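Long-range contact in uncharacterized protein (Novosphingobium aromaticivorans, PDB 3M7A), which is of unknown function but belongs to the DUF192 family and is probably made with a signal peptide, perhaps as a lipoprotein: residues H15-V25 with H34-R42. Residues are numbered along the deposited sequence; the frame is centred on the assembly and turned at random. Where two conformers were deposited one is given.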
ATOM      1  N   HIS A  15      -7.815 -10.551  -8.462  1.00  6.89           N
ATOM      2  CA  HIS A  15      -8.728  -9.418  -8.518  1.00  6.60           C
ATOM      3  C   HIS A  15      -9.532  -9.424  -9.820  1.00  6.26           C
ATOM      4  O   HIS A  15      -8.964  -9.599 -10.899  1.00  7.39           O
ATOM      5  CB  HIS A  15      -7.927  -8.126  -8.416  1.00  7.32           C
ATOM      6  CG  HIS A  15      -8.755  -6.941  -8.068  1.00  8.13           C
ATOM      7  ND1 HIS A  15      -9.488  -6.235  -8.993  1.00 10.16           N
ATOM      8  CD2 HIS A  15      -8.991  -6.364  -6.869  1.00  9.61           C
ATOM      9  CE1 HIS A  15     -10.122  -5.249  -8.376  1.00 12.45           C
ATOM     10  NE2 HIS A  15      -9.846  -5.314  -7.084  1.00 14.41           N
ATOM     11  N   PRO A  16     -10.848  -9.204  -9.728  1.00  7.18           N
ATOM     12  CA  PRO A  16     -11.678  -9.364 -10.930  1.00  8.22           C
ATOM     13  C   PRO A  16     -11.551  -8.253 -11.958  1.00  9.70           C
ATOM     14  O   PRO A  16     -11.961  -8.446 -13.122  1.00 12.53           O
ATOM     15  CB  PRO A  16     -13.109  -9.449 -10.358  1.00  9.49           C
ATOM     16  CG  PRO A  16     -13.034  -8.665  -9.081  1.00  9.29           C
ATOM     17  CD  PRO A  16     -11.681  -9.032  -8.517  1.00  7.47           C
ATOM     18  N   VAL A  17     -11.054  -7.089 -11.540  1.00 10.35           N
ATOM     19  CA  VAL A  17     -10.878  -5.948 -12.468  1.00 12.66           C
ATOM     20  C   VAL A  17      -9.482  -5.971 -13.101  1.00 11.17           C
ATOM     21  O   VAL A  17      -9.316  -5.915 -14.343  1.00 12.36           O
ATOM     22  CB  VAL A  17     -11.124  -4.593 -11.763  1.00 14.38           C
ATOM     23  CG1 VAL A  17     -10.914  -3.390 -12.732  1.00 18.17           C
ATOM     24  CG2 VAL A  17     -12.551  -4.557 -11.160  1.00 20.85           C
ATOM     25  N   SER A  18      -8.469  -6.068 -12.249  1.00  9.69           N
ATOM     26  CA  SER A  18      -7.094  -5.940 -12.692  1.00  7.26           C
ATOM     27  C   SER A  18      -6.442  -7.256 -13.087  1.00  7.97           C
ATOM     28  O   SER A  18      -5.386  -7.250 -13.734  1.00  8.28           O
ATOM     29  CB  SER A  18      -6.267  -5.334 -11.569  1.00  6.69           C
ATOM     30  OG  SER A  18      -6.181  -6.270 -10.501  1.00  6.96           O
ATOM     31  N   GLY A  19      -7.021  -8.375 -12.658  1.00  7.12           N
ATOM     32  CA  GLY A  19      -6.367  -9.662 -12.810  1.00  6.61           C
ATOM     33  C   GLY A  19      -5.125  -9.873 -11.958  1.00  6.29           C
ATOM     34  O   GLY A  19      -4.481 -10.904 -12.093  1.00  8.33           O
ATOM     35  N   LEU A  20      -4.779  -8.899 -11.095  1.00  6.29           N
ATOM     36  CA  LEU A  20      -3.601  -9.009 -10.262  1.00  6.45           C
ATOM     37  C   LEU A  20      -3.857 -10.011  -9.113  1.00  6.05           C
ATOM     38  O   LEU A  20      -4.978 -10.201  -8.660  1.00  6.70           O
ATOM     39  CB  LEU A  20      -3.196  -7.650  -9.706  1.00  6.95           C
ATOM     40  CG  LEU A  20      -2.787  -6.590 -10.717  1.00  6.58           C
ATOM     41  CD1 LEU A  20      -2.600  -5.235 -10.024  1.00  8.03           C
ATOM     42  CD2 LEU A  20      -1.479  -6.951 -11.442  1.00  6.57           C
ATOM     43  N   GLN A  21      -2.803 -10.648  -8.646  1.00  5.89           N
ATOM     44  CA  GLN A  21      -2.884 -11.478  -7.469  1.00  5.42           C
ATOM     45  C   GLN A  21      -3.261 -10.595  -6.283  1.00  5.21           C
ATOM     46  O   GLN A  21      -2.771  -9.469  -6.163  1.00  6.65           O
ATOM     47  CB  GLN A  21      -1.532 -12.143  -7.202  1.00  7.31           C
ATOM     48  CG  GLN A  21      -1.620 -13.224  -6.168  1.00 10.36           C
ATOM     49  CD  GLN A  21      -0.295 -13.873  -5.782  1.00 11.21           C
ATOM     50  OE1 GLN A  21      -0.292 -14.837  -5.007  1.00 16.84           O
ATOM     51  NE2 GLN A  21       0.830 -13.353  -6.284  1.00 13.25           N
ATOM     52  N   ILE A  22      -4.088 -11.100  -5.379  1.00  4.81           N
ATOM     53  CA  ILE A  22      -4.387 -10.454  -4.107  1.00  4.80           C
ATOM     54  C   ILE A  22      -3.731 -11.268  -3.008  1.00  5.90           C
ATOM     55  O   ILE A  22      -3.938 -12.482  -2.913  1.00  7.15           O
ATOM     56  CB  ILE A  22      -5.919 -10.392  -3.851  1.00  5.85           C
ATOM     57  CG1 ILE A  22      -6.631  -9.575  -4.934  1.00  6.69           C
ATOM     58  CG2 ILE A  22      -6.236  -9.870  -2.453  1.00  6.70           C
ATOM     59  CD1 ILE A  22      -8.141  -9.764  -4.942  1.00  9.06           C
ATOM     60  N   VAL A  23      -2.928 -10.594  -2.186  1.00  5.61           N
ATOM     61  CA  VAL A  23      -2.196 -11.232  -1.117  1.00  5.96           C
ATOM     62  C   VAL A  23      -2.433 -10.489   0.180  1.00  5.78           C
ATOM     63  O   VAL A  23      -2.618  -9.271   0.200  1.00  5.68           O
ATOM     64  CB  VAL A  23      -0.675 -11.303  -1.446  1.00  5.85           C
ATOM     65  CG1 VAL A  23      -0.420 -12.109  -2.751  1.00  9.30           C
ATOM     66  CG2 VAL A  23      -0.062  -9.890  -1.516  1.00  6.97           C
ATOM     67  N   PRO A  24      -2.381 -11.200   1.305  1.00  6.48           N
ATOM     68  CA  PRO A  24      -2.508 -10.513   2.597  1.00  6.78           C
ATOM     69  C   PRO A  24      -1.229  -9.749   2.951  1.00  5.72           C
ATOM     70  O   PRO A  24      -0.124 -10.281   2.812  1.00  7.54           O
ATOM     71  CB  PRO A  24      -2.743 -11.655   3.578  1.00  8.19           C
ATOM     72  CG  PRO A  24      -2.102 -12.828   2.924  1.00  8.62           C
ATOM     73  CD  PRO A  24      -2.351 -12.655   1.463  1.00  6.32           C
ATOM     74  N   VAL A  25      -1.387  -8.498   3.394  1.00  5.33           N
ATOM     75  CA  VAL A  25      -0.261  -7.652   3.830  1.00  5.11           C
ATOM     76  C   VAL A  25      -0.595  -7.198   5.238  1.00  6.04           C
ATOM     77  O   VAL A  25      -1.714  -6.769   5.488  1.00  6.69           O
ATOM     78  CB  VAL A  25      -0.073  -6.428   2.905  1.00  5.38           C
ATOM     79  CG1 VAL A  25       1.036  -5.521   3.435  1.00  6.27           C
ATOM     80  CG2 VAL A  25       0.175  -6.868   1.473  1.00  7.31           C
ATOM     81  N   HIS A  34      -2.544  -4.607  11.644  1.00  5.92           N
ATOM     82  CA  HIS A  34      -3.543  -4.277  10.621  1.00  6.74           C
ATOM     83  C   HIS A  34      -3.323  -5.168   9.421  1.00  6.27           C
ATOM     84  O   HIS A  34      -2.172  -5.508   9.116  1.00  7.80           O
ATOM     85  CB  HIS A  34      -3.405  -2.811  10.196  1.00  6.25           C
ATOM     86  CG  HIS A  34      -3.365  -1.881  11.350  1.00  6.63           C
ATOM     87  ND1 HIS A  34      -4.495  -1.464  12.011  1.00  7.68           N
ATOM     88  CD2 HIS A  34      -2.317  -1.328  11.997  1.00  7.69           C
ATOM     89  CE1 HIS A  34      -4.145  -0.680  13.014  1.00  8.85           C
ATOM     90  NE2 HIS A  34      -2.827  -0.569  13.025  1.00  8.14           N
ATOM     91  N   VAL A  35      -4.405  -5.514   8.733  1.00  6.70           N
ATOM     92  CA  VAL A  35      -4.357  -6.471   7.637  1.00  6.57           C
ATOM     93  C   VAL A  35      -5.088  -5.907   6.418  1.00  6.08           C
ATOM     94  O   VAL A  35      -6.212  -5.435   6.545  1.00  7.00           O
ATOM     95  CB  VAL A  35      -5.049  -7.826   8.030  1.00  7.16           C
ATOM     96  CG1 VAL A  35      -4.916  -8.828   6.887  1.00 10.31           C
ATOM     97  CG2 VAL A  35      -4.452  -8.373   9.303  1.00  8.09           C
ATOM     98  N   PHE A  36      -4.440  -5.947   5.258  1.00  6.19           N
ATOM     99  CA  PHE A  36      -4.998  -5.467   3.998  1.00  5.42           C
ATOM    100  C   PHE A  36      -4.906  -6.566   2.953  1.00  5.48           C
ATOM    101  O   PHE A  36      -3.812  -7.038   2.680  1.00  7.53           O
ATOM    102  CB  PHE A  36      -4.277  -4.208   3.531  1.00  6.26           C
ATOM    103  CG  PHE A  36      -4.288  -3.121   4.552  1.00  5.47           C
ATOM    104  CD1 PHE A  36      -5.377  -2.281   4.673  1.00  6.48           C
ATOM    105  CD2 PHE A  36      -3.236  -2.953   5.445  1.00  5.71           C
ATOM    106  CE1 PHE A  36      -5.416  -1.275   5.630  1.00  6.99           C
ATOM    107  CE2 PHE A  36      -3.261  -1.968   6.421  1.00  7.78           C
ATOM    108  CZ  PHE A  36      -4.342  -1.116   6.506  1.00  8.27           C
ATOM    109  N   ARG A  37      -6.019  -6.905   2.315  1.00  5.49           N
ATOM    110  CA  ARG A  37      -5.998  -7.774   1.148  1.00  5.48           C
ATOM    111  C   ARG A  37      -5.585  -6.905  -0.045  1.00  5.34           C
ATOM    112  O   ARG A  37      -6.353  -6.040  -0.467  1.00  5.20           O
ATOM    113  CB  ARG A  37      -7.379  -8.383   0.891  1.00  7.64           C
ATOM    114  CG  ARG A  37      -7.971  -9.225   1.977  1.00 10.64           C
ATOM    115  CD  ARG A  37      -7.273 -10.486   2.151  1.00 13.67           C
ATOM    116  NE  ARG A  37      -7.276 -11.332   0.952  1.00 11.70           N
ATOM    117  CZ  ARG A  37      -6.699 -12.528   0.883  1.00 11.48           C
ATOM    118  NH1 ARG A  37      -6.038 -13.023   1.945  1.00 12.04           N
ATOM    119  NH2 ARG A  37      -6.730 -13.214  -0.270  1.00 12.78           N
ATOM    120  N   SER A  38      -4.381  -7.132  -0.547  1.00  5.14           N
ATOM    121  CA  SER A  38      -3.741  -6.189  -1.446  1.00  5.43           C
ATOM    122  C   SER A  38      -3.444  -6.772  -2.816  1.00  4.80           C
ATOM    123  O   SER A  38      -2.816  -7.803  -2.933  1.00  5.20           O
ATOM    124  CB  SER A  38      -2.441  -5.710  -0.793  1.00  5.13           C
ATOM    125  OG  SER A  38      -2.695  -5.111   0.454  1.00  7.34           O
ATOM    126  N   GLU A  39      -3.871  -6.069  -3.851  1.00  5.02           N
ATOM    127  CA  GLU A  39      -3.420  -6.379  -5.207  1.00  4.63           C
ATOM    128  C   GLU A  39      -1.908  -6.197  -5.283  1.00  4.25           C
ATOM    129  O   GLU A  39      -1.398  -5.180  -4.786  1.00  5.36           O
ATOM    130  CB  GLU A  39      -4.077  -5.424  -6.187  1.00  4.32           C
ATOM    131  CG  GLU A  39      -5.542  -5.759  -6.471  1.00  5.45           C
ATOM    132  CD  GLU A  39      -6.193  -4.620  -7.223  1.00  5.11           C
ATOM    133  OE1 GLU A  39      -6.093  -4.628  -8.468  1.00  6.51           O
ATOM    134  OE2 GLU A  39      -6.723  -3.666  -6.584  1.00  6.96           O
ATOM    135  N   LEU A  40      -1.217  -7.100  -5.976  1.00  4.83           N
ATOM    136  CA  LEU A  40       0.232  -7.081  -6.058  0.50  5.20           C
ATOM    137  C   LEU A  40       0.650  -6.544  -7.420  1.00  5.58           C
ATOM    138  O   LEU A  40       0.424  -7.186  -8.455  1.00  5.60           O
ATOM    139  CB  LEU A  40       0.765  -8.501  -5.831  0.50  5.60           C
ATOM    140  CG  LEU A  40       2.257  -8.676  -5.562  0.50  6.10           C
ATOM    141  CD1 LEU A  40       2.542 -10.148  -5.228  0.50  7.32           C
ATOM    142  CD2 LEU A  40       3.097  -8.216  -6.747  0.50  6.11           C
ATOM    143  N   ALA A  41       1.240  -5.360  -7.400  1.00  5.28           N
ATOM    144  CA  ALA A  41       1.786  -4.743  -8.608  1.00  5.16           C
ATOM    145  C   ALA A  41       3.286  -4.943  -8.570  1.00  5.99           C
ATOM    146  O   ALA A  41       3.960  -4.494  -7.640  1.00  6.33           O
ATOM    147  CB  ALA A  41       1.460  -3.252  -8.622  1.00  6.10           C
ATOM    148  N   ARG A  42       3.805  -5.622  -9.587  1.00  5.96           N
ATOM    149  CA  ARG A  42       5.230  -5.937  -9.624  1.00  7.29           C
ATOM    150  C   ARG A  42       6.004  -5.302 -10.772  1.00  6.14           C
ATOM    151  O   ARG A  42       7.070  -4.728 -10.565  1.00  7.02           O
ATOM    152  CB  ARG A  42       5.459  -7.434  -9.679  1.00  9.39           C
ATOM    153  CG  ARG A  42       6.809  -7.760  -9.192  1.00 16.02           C
ATOM    154  CD  ARG A  42       7.097  -9.175  -9.112  1.00 17.75           C
ATOM    155  NE  ARG A  42       6.472  -9.962  -8.044  1.00 14.08           N
ATOM    156  CZ  ARG A  42       6.963 -10.189  -6.819  1.00 11.95           C
ATOM    157  NH1 ARG A  42       8.043  -9.562  -6.360  1.00 12.45           N
ATOM    158  NH2 ARG A  42       6.364 -11.076  -6.056  1.00 15.57           N
TER
HETATM  159  O   HOH W   1      -0.111  -9.655  -9.451  1.00  6.71           O
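The carboxylate of Glu39 lies nearly flat over one face of the His15 imidazole, the two planes 13° apart, with CD of Glu39 3.3 Å from CD2 of His15 and set toward the rim of the ring. CD of Pro16 lies against the opposite face, near the rim, and Val17 N donates to His15 ND1 (3.1 Å), which together with the contacts on both faces limits the turning of the ring. Glu39 OE1 takes a short bond from Ser18 OG (2.6 Å) on its anti side, 21° out of the carboxylate plane, and also forms a salt bridge with Arg54. Ser18 OG sits between its backbone N and carbonyl carbon, where it also accepts from Leu20 N (3.0 Å) in an ST turn. Without the imidazole, as with an alanine here, one side of the Glu39 carboxylate is likely to lose its cover and Val17 N its acceptor. Beyond this turn, strands 21-29 and 32-41 form an antiparallel hairpin. Val23 with Ser38 and Val25 with Phe36 are hydrogen-bonded pairs; the bond nearest the 15-20 turn, Leu40 N to Gln21 O (2.8 Å), is bent to 142°, and a water links Gln21 N to Leu40 O. On the face bearing Ile22 and Pro24, the Arg37 chain bends at chi2 and chi3, laying its guanidinium over Pro24, with NH1 3.7 Å from Pro24 CD; the carbonyls of Ala7, Ala10 and Ala11 take its N-H groups. On the other face Val25 CG2 meets Ser38 OG at 3.5 Å. The buried Glu39 carboxylate, with a hydroxyl and the Arg54 guanidinium on OE1, is probably held as the anion; its Ser18 bond and His15 stack join the 15-20 turn to the hairpin.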